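Local coordinates for cyclopenase asqI (Emericella nidulans, PDB 5YY3), which catalyses, with one zinc ion per subunit, the conversion of 4'-methoxycyclopenin into 4'-methoxyviridicatin during aspoquinolone biosynthesis, at residues K70-N73 with E78-E81; D179-D184 with K459-H464; S272-N275 with P279-L282; T490-I495 with D598-G603; H505-M510 with P572-C577. All coordinates share one frame; numbering follows the deposited sequence.

Overall arrangement
Interactions 1 and 3 sit together at one end of the chain, their centres 13 Å apart, and they touch where Asn73 and His79 meet the backbone of 279-282. The first is mainly buried and built on an imidazole; the second is partly exposed, with a long ion pair. Interaction 2 is fully buried, a salt-bridge network joining a zinc-ligand helix to strand 461-475. Interactions 4 and 5 share the core of the Ig-like domain and adjoin each other along strand 487-497: interaction 4 pairs arginine with aspartate at a loop, interaction 5 is almost wholly aromatic and aliphatic. Interactions 2, 4 and 5 all reach the same sheet, while interactions 1 and 3 do not.

Interaction 1 of 5, residues K70-N73 with E78-E81; sequences KPYN and EHLE
His79 swings its imidazole against the 70-73 chain because its CG lies anti to the carbonyl carbon (chi1 -72°), beside the backbone N. Tyr72 has its CG anti to the backbone N instead (chi1 175°), which sends its ring past the imidazole in the opposite direction. The two rings meet obliquely, their planes at 62°, with Tyr72 CD1 3.9 Å from His79 ND1. Further along the phenol, the edge of the ring faces His79 O, with Tyr72 CE1 3.8 Å from that oxygen. Asn73 covers one face of the imidazole: its CB sits 4.0 Å from the ring centroid, almost on the normal, a CH-pi contact. The backbone comes in as well. Asn73 N is 3.2 Å from His79 ND1, and Pro71 O lies at the ring edge, 3.5 Å from His79 CE1. The other imidazole nitrogen, NE2, makes a weak hydrogen bond to Thr281 O. The polar ends of the loop side chains are used elsewhere, Asn73 ND2 on Leu282 O and Tyr72 OH on Asp119, while Leu80 CD2 rests near that same hydroxyl at 4.1 Å. Asn73 OD1 accepts from Leu75 N, just beyond the segment. The loop entering helix 77-92 thus folds back on the helix's first turn, near the zinc site: the side chain of Leu80 is about 9 Å from that of the zinc ligand His190.

Interaction 2 of 5, residues D179-D184 with K459-H464; sequences DYDLND and KAKLGH
Lys461 NZ reaches the start of helix 180-193 and is shared by two carboxylates, at 2.9 Å from Asp179 OD2 and 2.9 Å from Asp181 OD2. The lysine leaves its strand with CG anti to the backbone N (chi1 177°) and bends at chi2 (67°), which brings NZ between the two aspartates. NZ is also salt-bridged to Glu457, which accepts from Tyr180 N as well. Asp181 OD2 offers its anti lone pair, whereas Asp179 OD2 is approached from above the carboxylate plane, 47° out of it. Asp179 OD2 also accepts from Asn560 ND2 and from a water, 2.9 Å away; that water accepts from Leu462 N at 2.7 Å and so ties the strand backbone to the helix cap. Asp179 OD1 caps the helix, taking Leu182 N at 2.8 Å, with a weaker bond from Asp181 N. Asp179 O is filled twice over, by Asn183 N and ND2. On Asp181, OD1 meets Arg536 and Gly542 N, while OD2 adds Tyr541 N to the lysine. Asp179 is thus the N-cap of a helix carrying the zinc ligands His186 and His190, and its salt-bridge network joins the hemocyanin-like helical domain to a strand of the Ig-like domain.

Interaction 3 of 5, residues S272-N275 with P279-L282; sequences SIRN and PDTL
Arg274 points its guanidinium at the turn 279-282, where it faces Asp280. Its NH1 lies 3.7 Å from Asp280 OD1, a long salt bridge whose geometry should be taken loosely, since the placing of NH1 is less sure. The two side chains cross at about a right angle, with the guanidinium and carboxylate planes 69° apart, far from the side-by-side fit of a paired arginine and aspartate. NH2 is 3.9 Å from Pro279 O and equally near Asp280 CA, so it lies alongside the backbone of the turn without bonding to those two atoms. Firmer holds come next. NE gives a hydrogen bond to Asn275 O at 3.2 Å, with the acceptor in the guanidinium plane, and NH2 bonds to Asn283 O. The side chain turns back to reach Asn275 O: CG stands between the backbone N and the carbonyl carbon (chi1 87°), and the chain bends again at chi3. Further out, Asn275 is itself fixed, its ND2 on Glu365 O and Tyr368 O and its OD1 on Asp277 N. The other segment is closed by Leu282 N bonding to Pro279 O at 3.0 Å. Thr618 of a neighbouring subunit packs on Arg274, so the site borders a subunit interface. Backbone carbonyls therefore probably do most to place the guanidinium, with Asp280 adding a weak, long-range attraction.

Interaction 4 of 5, residues T490-I495 with D598-G603; sequences TLRLFI and DPRGMG
Arg492 and Asp598 make the charged part of this contact, meeting end-on from opposite directions. NH1 donates to Asp598 OD2 at 2.7 Å and NH2 to Asp598 OD1 at 3.1 Å, each on a syn lone pair. The planes are only 29° apart, so the carboxylate sits at the edge of the guanidinium in a bidentate salt bridge. An extended chain from CG to NE carries the arginine head out from strand 487-497. The rest of the head is engaged too: NE donates to Thr580 OG1, and NH2 forms a second salt bridge, to Asp582.

Hydrogen bonds within the loop shape the acid's side. Asp598 OD1 also takes Arg600 N at 2.7 Å, an Asx turn, while Gly601 N closes a type I turn onto Asp598 O.

The remaining contacts are van der Waals. Arg600 CB lies over one face of the Arg492 guanidinium, and its CG is 3.5 Å from Arg492 NH2, while its own charged end leads away. Phe494 brings CZ to 3.4 Å from Gly603 O, while its edge faces Gly603 CA. Gly603 has a positive phi (83°), at which a CB would crowd the preceding carbonyl.

Asp598 does double duty: one oxygen shapes the turn while both hold the arginine. The turn bond and the paired arginine bonds should fix the carboxylate's rotation, and the acids probably offset the nearness of Arg600.

Interaction 5 of 5, residues H505-M510 with P572-C577; sequences HSWIEM and PFVAFC
Trp507 buries more surface here than any other residue, and it does so with the far edge of its six-membered ring. CZ3 presses on Phe576 CB at 3.4 Å, a tight fit, and CH2 is 3.7 Å from the same carbon. The carbonyl of Val574 comes in obliquely, its O 3.5 Å from Trp507 CZ3, while the carbon of the next carbonyl, Ala575 C, sits at the ring edge, near its plane. With CG anti to its carbonyl carbon (chi1 -77°), the indole is directed at strand 571-580, and NE1 is satisfied by Met501 O.

Phe576 turns its ring away from that first touch. Its CG is anti to the backbone N (chi1 161°), which leaves CB as the point of contact, and the phenyl edge is turned toward the face of the indole's six-membered ring, a T-shaped pair with planes at 60° and centroids 5.7 Å apart. Both residues belong to the Ig-like domain of the hemocyanin family: strands 508-517 and 571-580 both pair antiparallel with 487-497, so Trp507 reaches across the one between them. Phe606 joins the cluster, stacked on the indole and edge-to-face with Phe576.

Val574 supplies the aliphatic side. Its CG1 meets Trp507 CH2 at 3.8 Å, an oblique crossing of side chains, and CB lies close behind at 4.0 Å from the same CH2. Helix 210-231, which carries the zinc ligand His218, packs beside it on Ile508 and Phe573.

Interaction 1 of 5, residues K70-N73 with E78-E81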
# COMPACT_ATOMS: atom_id res chain seq x y z
N LYS A 70 1.79 -17.11 45.44
CA LYS A 70 2.31 -18.21 44.65
C LYS A 70 1.93 -17.97 43.19
O LYS A 70 0.79 -17.59 42.91
CB LYS A 70 1.75 -19.54 45.16
CG LYS A 70 2.05 -20.75 44.30
CD LYS A 70 1.56 -22.03 44.95
CE LYS A 70 2.00 -22.12 46.40
NZ LYS A 70 1.90 -23.52 46.95
N PRO A 71 2.87 -18.13 42.26
CA PRO A 71 2.58 -17.78 40.87
C PRO A 71 1.56 -18.71 40.21
O PRO A 71 1.49 -19.91 40.51
CB PRO A 71 3.95 -17.88 40.19
CG PRO A 71 4.71 -18.87 41.04
CD PRO A 71 4.26 -18.59 42.44
N TYR A 72 0.77 -18.13 39.31
CA TYR A 72 -0.32 -18.84 38.65
C TYR A 72 -0.22 -18.68 37.13
O TYR A 72 0.12 -17.61 36.62
CB TYR A 72 -1.68 -18.31 39.15
CG TYR A 72 -2.91 -18.88 38.45
CD1 TYR A 72 -3.28 -20.20 38.63
CD2 TYR A 72 -3.70 -18.08 37.63
CE1 TYR A 72 -4.40 -20.72 38.00
CE2 TYR A 72 -4.81 -18.58 37.00
CZ TYR A 72 -5.17 -19.90 37.19
OH TYR A 72 -6.28 -20.39 36.56
N ASN A 73 -0.50 -19.77 36.41
CA ASN A 73 -0.52 -19.74 34.95
C ASN A 73 -1.88 -20.21 34.43
O ASN A 73 -2.10 -21.42 34.25
CB ASN A 73 0.61 -20.61 34.39
CG ASN A 73 0.70 -20.58 32.86
OD1 ASN A 73 -0.21 -20.11 32.16
ND2 ASN A 73 1.79 -21.12 32.33
N GLU A 78 -1.75 -27.98 34.23
CA GLU A 78 -1.51 -28.31 35.63
C GLU A 78 -2.15 -27.29 36.57
O GLU A 78 -2.80 -27.64 37.56
CB GLU A 78 -0.01 -28.40 35.91
CG GLU A 78 0.64 -29.64 35.32
CD GLU A 78 0.86 -29.53 33.81
OE1 GLU A 78 0.75 -28.42 33.25
OE2 GLU A 78 1.17 -30.57 33.19
N HIS A 79 -1.98 -26.01 36.25
CA HIS A 79 -2.54 -24.96 37.07
C HIS A 79 -4.07 -24.91 36.95
O HIS A 79 -4.75 -24.50 37.88
CB HIS A 79 -1.95 -23.60 36.70
CG HIS A 79 -0.53 -23.42 37.12
ND1 HIS A 79 -0.15 -22.47 38.04
CD2 HIS A 79 0.60 -24.05 36.74
CE1 HIS A 79 1.15 -22.52 38.22
NE2 HIS A 79 1.64 -23.47 37.44
N LEU A 80 -4.59 -25.30 35.79
CA LEU A 80 -6.05 -25.27 35.60
C LEU A 80 -6.69 -26.36 36.44
O LEU A 80 -7.78 -26.18 36.98
CB LEU A 80 -6.42 -25.44 34.11
CG LEU A 80 -6.04 -24.23 33.23
CD1 LEU A 80 -6.00 -24.59 31.76
CD2 LEU A 80 -6.98 -23.06 33.48
N GLU A 81 -6.00 -27.49 36.56
CA GLU A 81 -6.45 -28.58 37.43
C GLU A 81 -6.64 -28.08 38.86
O GLU A 81 -7.66 -28.36 39.51
CB GLU A 81 -5.44 -29.73 37.40
CG GLU A 81 -6.07 -31.09 37.19
CD GLU A 81 -5.03 -32.21 37.13
OE1 GLU A 81 -5.04 -33.08 38.04
OE2 GLU A 81 -4.21 -32.22 36.18

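Interaction 2 of 5, residues D179-D184 with K459-H464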
# COMPACT_ATOMS: atom_id res chain seq x y z
N ASP A 179 -12.55 -6.08 19.97
CA ASP A 179 -13.92 -5.70 20.29
C ASP A 179 -14.27 -6.14 21.71
O ASP A 179 -14.12 -7.32 22.07
CB ASP A 179 -14.90 -6.29 19.28
CG ASP A 179 -16.32 -5.89 19.58
OD1 ASP A 179 -16.91 -6.48 20.51
OD2 ASP A 179 -16.86 -5.00 18.89
N TYR A 180 -14.71 -5.18 22.52
CA TYR A 180 -15.01 -5.44 23.92
C TYR A 180 -16.02 -6.57 24.07
O TYR A 180 -15.87 -7.43 24.94
CB TYR A 180 -15.58 -4.19 24.63
CG TYR A 180 -16.03 -4.56 26.03
CD1 TYR A 180 -15.09 -4.76 27.05
CD2 TYR A 180 -17.37 -4.81 26.32
CE1 TYR A 180 -15.48 -5.14 28.32
CE2 TYR A 180 -17.77 -5.20 27.59
CZ TYR A 180 -16.81 -5.37 28.58
OH TYR A 180 -17.17 -5.75 29.84
N ASP A 181 -17.07 -6.55 23.26
CA ASP A 181 -18.15 -7.48 23.46
C ASP A 181 -17.78 -8.87 22.95
O ASP A 181 -18.24 -9.88 23.49
CB ASP A 181 -19.44 -6.95 22.80
CG ASP A 181 -19.94 -5.67 23.47
OD1 ASP A 181 -20.53 -5.77 24.57
OD2 ASP A 181 -19.71 -4.55 22.93
N LEU A 182 -16.94 -8.95 21.92
CA LEU A 182 -16.38 -10.25 21.57
C LEU A 182 -15.56 -10.77 22.75
O LEU A 182 -15.67 -11.92 23.14
CB LEU A 182 -15.51 -10.17 20.32
CG LEU A 182 -14.68 -11.40 19.97
CD1 LEU A 182 -15.57 -12.61 19.74
CD2 LEU A 182 -13.81 -11.14 18.74
N ASN A 183 -14.76 -9.90 23.33
CA ASN A 183 -13.88 -10.33 24.39
C ASN A 183 -14.64 -10.66 25.66
O ASN A 183 -14.33 -11.66 26.33
CB ASN A 183 -12.82 -9.27 24.65
CG ASN A 183 -11.62 -9.44 23.75
OD1 ASN A 183 -10.72 -10.21 24.07
ND2 ASN A 183 -11.63 -8.75 22.61
N ASP A 184 -15.64 -9.85 26.00
CA ASP A 184 -16.43 -10.18 27.18
C ASP A 184 -17.21 -11.47 26.94
O ASP A 184 -17.34 -12.28 27.84
CB ASP A 184 -17.41 -9.06 27.58
CG ASP A 184 -18.31 -9.49 28.74
OD1 ASP A 184 -17.81 -9.58 29.89
OD2 ASP A 184 -19.52 -9.77 28.51
N LYS A 459 -8.91 1.09 16.81
CA LYS A 459 -9.12 1.35 15.38
C LYS A 459 -10.58 1.65 14.99
O LYS A 459 -10.82 2.55 14.19
CB LYS A 459 -8.58 0.17 14.54
CG LYS A 459 -7.05 0.04 14.59
CD LYS A 459 -6.50 -0.56 13.29
CE LYS A 459 -4.97 -0.67 13.30
NZ LYS A 459 -4.45 -1.48 14.46
N ALA A 460 -11.54 0.91 15.54
CA ALA A 460 -12.96 1.14 15.27
C ALA A 460 -13.85 0.31 16.20
O ALA A 460 -13.37 -0.59 16.90
CB ALA A 460 -13.30 0.82 13.81
N LYS A 461 -15.13 0.66 16.23
CA LYS A 461 -16.17 -0.17 16.83
C LYS A 461 -17.17 -0.52 15.73
O LYS A 461 -17.88 0.37 15.27
CB LYS A 461 -16.88 0.55 17.98
CG LYS A 461 -18.02 -0.26 18.60
CD LYS A 461 -17.48 -1.49 19.33
CE LYS A 461 -18.58 -2.30 20.01
NZ LYS A 461 -18.03 -3.28 20.98
N LEU A 462 -17.20 -1.77 15.31
CA LEU A 462 -18.09 -2.18 14.23
C LEU A 462 -19.53 -2.19 14.73
O LEU A 462 -19.80 -2.37 15.92
CB LEU A 462 -17.70 -3.56 13.69
CG LEU A 462 -18.57 -4.09 12.53
CD1 LEU A 462 -18.47 -3.17 11.32
CD2 LEU A 462 -18.20 -5.52 12.15
N GLY A 463 -20.46 -1.97 13.81
CA GLY A 463 -21.88 -2.06 14.10
C GLY A 463 -22.60 -2.22 12.78
O GLY A 463 -21.99 -2.13 11.71
N HIS A 464 -23.90 -2.47 12.83
CA HIS A 464 -24.65 -2.54 11.59
C HIS A 464 -26.04 -1.94 11.77
O HIS A 464 -26.59 -1.96 12.88
CB HIS A 464 -24.74 -3.98 11.11
CG HIS A 464 -25.54 -4.86 12.02
ND1 HIS A 464 -26.92 -4.93 11.96
CD2 HIS A 464 -25.17 -5.69 13.02
CE1 HIS A 464 -27.35 -5.77 12.89
NE2 HIS A 464 -26.31 -6.25 13.54
O HOH W 1 -15.73 -3.70 16.52

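Interaction 3 of 5, residues S272-N275 with P279-L282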
# COMPACT_ATOMS: atom_id res chain seq x y z
N SER A 272 11.31 -25.06 21.16
CA SER A 272 11.50 -26.49 20.90
C SER A 272 11.29 -27.33 22.14
O SER A 272 10.51 -28.29 22.12
CB SER A 272 12.90 -26.76 20.34
OG SER A 272 12.92 -26.55 18.94
N ILE A 273 11.99 -26.98 23.21
CA ILE A 273 11.86 -27.73 24.45
C ILE A 273 11.12 -26.89 25.47
O ILE A 273 9.99 -27.20 25.83
CB ILE A 273 13.24 -28.21 24.99
CG1 ILE A 273 13.74 -29.39 24.15
CG2 ILE A 273 13.12 -28.71 26.42
CD1 ILE A 273 14.47 -29.03 22.93
N ARG A 274 11.72 -25.79 25.91
CA ARG A 274 11.07 -24.96 26.91
C ARG A 274 11.66 -23.55 26.91
O ARG A 274 12.71 -23.34 26.31
CB ARG A 274 11.19 -25.59 28.31
CG ARG A 274 12.49 -25.21 29.05
CD ARG A 274 12.36 -25.38 30.56
NE ARG A 274 11.22 -24.64 31.12
CZ ARG A 274 10.25 -25.20 31.84
NH1 ARG A 274 10.27 -26.50 32.11
NH2 ARG A 274 9.25 -24.46 32.30
N ASN A 275 10.97 -22.61 27.54
CA ASN A 275 11.54 -21.29 27.79
C ASN A 275 12.49 -21.39 28.98
O ASN A 275 12.06 -21.68 30.10
CB ASN A 275 10.43 -20.27 28.06
CG ASN A 275 10.92 -18.84 28.06
OD1 ASN A 275 12.09 -18.57 28.35
ND2 ASN A 275 10.02 -17.90 27.74
N PRO A 279 10.18 -19.99 34.78
CA PRO A 279 10.28 -20.90 35.92
C PRO A 279 9.40 -22.12 35.77
O PRO A 279 8.29 -22.04 35.23
CB PRO A 279 9.82 -20.04 37.11
CG PRO A 279 9.13 -18.87 36.52
CD PRO A 279 9.78 -18.63 35.19
N ASP A 280 9.90 -23.25 36.23
CA ASP A 280 9.20 -24.52 36.19
C ASP A 280 7.89 -24.47 37.00
O ASP A 280 6.97 -25.26 36.77
CB ASP A 280 10.13 -25.63 36.70
CG ASP A 280 9.49 -26.98 36.66
OD1 ASP A 280 9.21 -27.47 35.53
OD2 ASP A 280 9.23 -27.56 37.74
N THR A 281 7.79 -23.51 37.92
CA THR A 281 6.58 -23.32 38.72
C THR A 281 5.40 -22.77 37.91
O THR A 281 4.26 -22.82 38.38
CB THR A 281 6.84 -22.38 39.91
OG1 THR A 281 7.23 -21.08 39.44
CG2 THR A 281 7.93 -22.94 40.82
N LEU A 282 5.66 -22.24 36.72
CA LEU A 282 4.59 -21.74 35.87
C LEU A 282 4.25 -22.69 34.74
O LEU A 282 3.15 -22.63 34.18
CB LEU A 282 4.98 -20.40 35.27
CG LEU A 282 4.79 -19.15 36.12
CD1 LEU A 282 5.22 -17.96 35.29
CD2 LEU A 282 3.34 -19.02 36.54

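Interaction 4 of 5, residues T490-I495 with D598-G603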
# COMPACT_ATOMS: atom_id res chain seq x y z
N THR A 490 -38.08 -26.37 11.73
CA THR A 490 -37.05 -25.42 12.14
C THR A 490 -36.36 -24.85 10.91
O THR A 490 -35.96 -25.60 10.00
CB THR A 490 -36.01 -26.09 13.08
OG1 THR A 490 -36.65 -26.50 14.29
CG2 THR A 490 -34.87 -25.11 13.43
N LEU A 491 -36.26 -23.52 10.87
CA LEU A 491 -35.58 -22.82 9.78
C LEU A 491 -34.16 -22.50 10.21
O LEU A 491 -33.95 -21.91 11.27
CB LEU A 491 -36.32 -21.53 9.41
CG LEU A 491 -37.71 -21.66 8.81
CD1 LEU A 491 -38.27 -20.29 8.53
CD2 LEU A 491 -37.67 -22.49 7.53
N ARG A 492 -33.19 -22.90 9.40
CA ARG A 492 -31.79 -22.68 9.71
C ARG A 492 -31.13 -21.77 8.69
O ARG A 492 -31.02 -22.13 7.51
CB ARG A 492 -31.04 -24.02 9.79
CG ARG A 492 -31.70 -25.01 10.71
CD ARG A 492 -31.07 -26.37 10.58
NE ARG A 492 -31.67 -27.30 11.52
CZ ARG A 492 -31.22 -27.53 12.74
NH1 ARG A 492 -30.13 -26.90 13.16
NH2 ARG A 492 -31.85 -28.39 13.53
N LEU A 493 -30.68 -20.61 9.14
CA LEU A 493 -30.12 -19.59 8.25
C LEU A 493 -28.60 -19.44 8.38
O LEU A 493 -28.07 -19.24 9.48
CB LEU A 493 -30.78 -18.24 8.51
CG LEU A 493 -30.15 -17.03 7.80
CD1 LEU A 493 -30.46 -17.03 6.33
CD2 LEU A 493 -30.58 -15.73 8.45
N PHE A 494 -27.92 -19.53 7.24
CA PHE A 494 -26.49 -19.34 7.12
C PHE A 494 -26.16 -18.33 6.02
O PHE A 494 -26.92 -18.19 5.04
CB PHE A 494 -25.78 -20.66 6.81
CG PHE A 494 -25.79 -21.67 7.94
CD1 PHE A 494 -26.91 -22.47 8.17
CD2 PHE A 494 -24.65 -21.87 8.72
CE1 PHE A 494 -26.91 -23.41 9.19
CE2 PHE A 494 -24.64 -22.81 9.74
CZ PHE A 494 -25.78 -23.59 9.98
N ILE A 495 -25.04 -17.62 6.16
CA ILE A 495 -24.50 -16.81 5.07
C ILE A 495 -23.04 -17.16 4.82
O ILE A 495 -22.36 -17.75 5.66
CB ILE A 495 -24.60 -15.30 5.35
CG1 ILE A 495 -23.68 -14.89 6.51
CG2 ILE A 495 -26.08 -14.88 5.55
CD1 ILE A 495 -23.72 -13.40 6.85
N ASP A 598 -29.14 -28.90 20.14
CA ASP A 598 -29.69 -29.12 18.81
C ASP A 598 -29.67 -30.59 18.43
O ASP A 598 -28.60 -31.19 18.33
CB ASP A 598 -28.91 -28.31 17.77
CG ASP A 598 -29.59 -28.28 16.40
OD1 ASP A 598 -30.20 -29.30 15.98
OD2 ASP A 598 -29.51 -27.22 15.74
N PRO A 599 -30.86 -31.16 18.18
CA PRO A 599 -31.05 -32.54 17.72
C PRO A 599 -30.15 -32.93 16.53
O PRO A 599 -29.92 -34.12 16.31
CB PRO A 599 -32.52 -32.55 17.28
CG PRO A 599 -33.17 -31.49 18.10
CD PRO A 599 -32.13 -30.44 18.34
N ARG A 600 -29.66 -31.94 15.78
CA ARG A 600 -28.93 -32.19 14.53
C ARG A 600 -27.42 -32.00 14.62
O ARG A 600 -26.68 -32.37 13.70
CB ARG A 600 -29.47 -31.28 13.43
CG ARG A 600 -30.83 -31.67 12.92
CD ARG A 600 -30.78 -33.07 12.36
NE ARG A 600 -32.04 -33.76 12.58
CZ ARG A 600 -32.22 -34.69 13.51
NH1 ARG A 600 -31.22 -35.08 14.30
NH2 ARG A 600 -33.42 -35.25 13.64
N GLY A 601 -26.95 -31.42 15.72
CA GLY A 601 -25.53 -31.13 15.85
C GLY A 601 -25.32 -29.67 15.49
O GLY A 601 -25.93 -29.17 14.54
N MET A 602 -24.48 -28.98 16.26
CA MET A 602 -24.30 -27.55 16.06
C MET A 602 -23.76 -27.24 14.65
O MET A 602 -22.87 -27.90 14.14
CB MET A 602 -23.38 -26.97 17.12
CG MET A 602 -24.00 -26.87 18.53
SD MET A 602 -25.41 -25.74 18.83
CE MET A 602 -25.30 -24.46 17.56
N GLY A 603 -24.36 -26.25 14.00
CA GLY A 603 -23.92 -25.86 12.68
C GLY A 603 -24.47 -26.69 11.54
O GLY A 603 -24.06 -26.51 10.40

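Interaction 5 of 5, residues H505-M510 with P572-C577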
# COMPACT_ATOMS: atom_id res chain seq x y z
N HIS A 505 -17.23 -25.12 5.73
CA HIS A 505 -16.82 -24.53 7.00
C HIS A 505 -16.75 -23.03 6.93
O HIS A 505 -16.49 -22.37 7.94
CB HIS A 505 -15.49 -25.14 7.42
CG HIS A 505 -15.50 -26.63 7.37
ND1 HIS A 505 -15.93 -27.40 8.42
CD2 HIS A 505 -15.24 -27.49 6.35
CE1 HIS A 505 -15.89 -28.68 8.07
NE2 HIS A 505 -15.48 -28.75 6.82
N SER A 506 -17.00 -22.48 5.74
CA SER A 506 -17.03 -21.03 5.56
C SER A 506 -18.43 -20.47 5.79
O SER A 506 -18.61 -19.25 5.85
CB SER A 506 -16.53 -20.64 4.18
OG SER A 506 -15.12 -20.83 4.08
N TRP A 507 -19.41 -21.35 5.92
CA TRP A 507 -20.75 -20.89 6.16
C TRP A 507 -20.89 -20.44 7.60
O TRP A 507 -20.53 -21.16 8.54
CB TRP A 507 -21.77 -21.97 5.80
CG TRP A 507 -21.94 -22.05 4.34
CD1 TRP A 507 -21.20 -22.81 3.46
CD2 TRP A 507 -22.87 -21.30 3.54
NE1 TRP A 507 -21.64 -22.59 2.17
CE2 TRP A 507 -22.66 -21.67 2.19
CE3 TRP A 507 -23.87 -20.36 3.84
CZ2 TRP A 507 -23.41 -21.13 1.15
CZ3 TRP A 507 -24.62 -19.83 2.79
CH2 TRP A 507 -24.38 -20.21 1.46
N ILE A 508 -21.41 -19.22 7.75
CA ILE A 508 -21.62 -18.56 9.04
C ILE A 508 -23.08 -18.68 9.49
O ILE A 508 -23.99 -18.29 8.75
CB ILE A 508 -21.26 -17.08 8.93
CG1 ILE A 508 -19.78 -16.89 8.58
CG2 ILE A 508 -21.66 -16.33 10.20
CD1 ILE A 508 -19.42 -15.44 8.25
N GLU A 509 -23.31 -19.21 10.69
CA GLU A 509 -24.67 -19.37 11.19
C GLU A 509 -25.23 -18.03 11.64
O GLU A 509 -24.59 -17.31 12.40
CB GLU A 509 -24.73 -20.38 12.34
CG GLU A 509 -26.18 -20.81 12.68
CD GLU A 509 -26.31 -21.58 13.98
OE1 GLU A 509 -25.27 -21.87 14.59
OE2 GLU A 509 -27.46 -21.89 14.41
N MET A 510 -26.44 -17.71 11.19
CA MET A 510 -27.04 -16.41 11.47
C MET A 510 -28.33 -16.53 12.28
O MET A 510 -28.74 -15.59 12.98
CB MET A 510 -27.31 -15.68 10.15
CG MET A 510 -26.02 -15.30 9.40
SD MET A 510 -24.98 -14.17 10.37
CE MET A 510 -25.96 -12.68 10.22
N PRO A 572 -20.68 -9.06 -2.17
CA PRO A 572 -21.70 -10.10 -2.39
C PRO A 572 -21.60 -11.27 -1.42
O PRO A 572 -20.53 -11.85 -1.22
CB PRO A 572 -21.46 -10.54 -3.84
CG PRO A 572 -20.06 -10.14 -4.14
CD PRO A 572 -19.75 -8.93 -3.31
N PHE A 573 -22.73 -11.61 -0.80
CA PHE A 573 -22.83 -12.78 0.06
C PHE A 573 -23.98 -13.66 -0.42
O PHE A 573 -24.82 -13.23 -1.20
CB PHE A 573 -23.06 -12.38 1.52
CG PHE A 573 -21.82 -11.91 2.22
CD1 PHE A 573 -21.21 -10.71 1.86
CD2 PHE A 573 -21.26 -12.64 3.26
CE1 PHE A 573 -20.07 -10.25 2.51
CE2 PHE A 573 -20.12 -12.20 3.91
CZ PHE A 573 -19.52 -10.98 3.52
N VAL A 574 -24.02 -14.90 0.05
CA VAL A 574 -25.15 -15.76 -0.25
C VAL A 574 -25.85 -16.15 1.05
O VAL A 574 -25.19 -16.47 2.04
CB VAL A 574 -24.72 -17.03 -1.01
CG1 VAL A 574 -25.90 -17.98 -1.20
CG2 VAL A 574 -24.10 -16.65 -2.35
N ALA A 575 -27.18 -16.07 1.05
CA ALA A 575 -27.97 -16.54 2.18
C ALA A 575 -28.52 -17.91 1.86
O ALA A 575 -28.92 -18.18 0.74
CB ALA A 575 -29.08 -15.59 2.51
N PHE A 576 -28.53 -18.78 2.87
CA PHE A 576 -28.96 -20.16 2.73
C PHE A 576 -29.95 -20.46 3.84
O PHE A 576 -29.73 -20.09 5.00
CB PHE A 576 -27.74 -21.10 2.79
CG PHE A 576 -28.08 -22.53 3.12
CD1 PHE A 576 -28.17 -22.95 4.44
CD2 PHE A 576 -28.24 -23.46 2.11
CE1 PHE A 576 -28.45 -24.26 4.75
CE2 PHE A 576 -28.52 -24.79 2.42
CZ PHE A 576 -28.63 -25.18 3.73
N CYS A 577 -31.05 -21.11 3.49
CA CYS A 577 -32.05 -21.48 4.48
C CYS A 577 -32.51 -22.90 4.22
O CYS A 577 -32.90 -23.26 3.10
CB CYS A 577 -33.24 -20.51 4.46
SG CYS A 577 -34.33 -20.74 5.92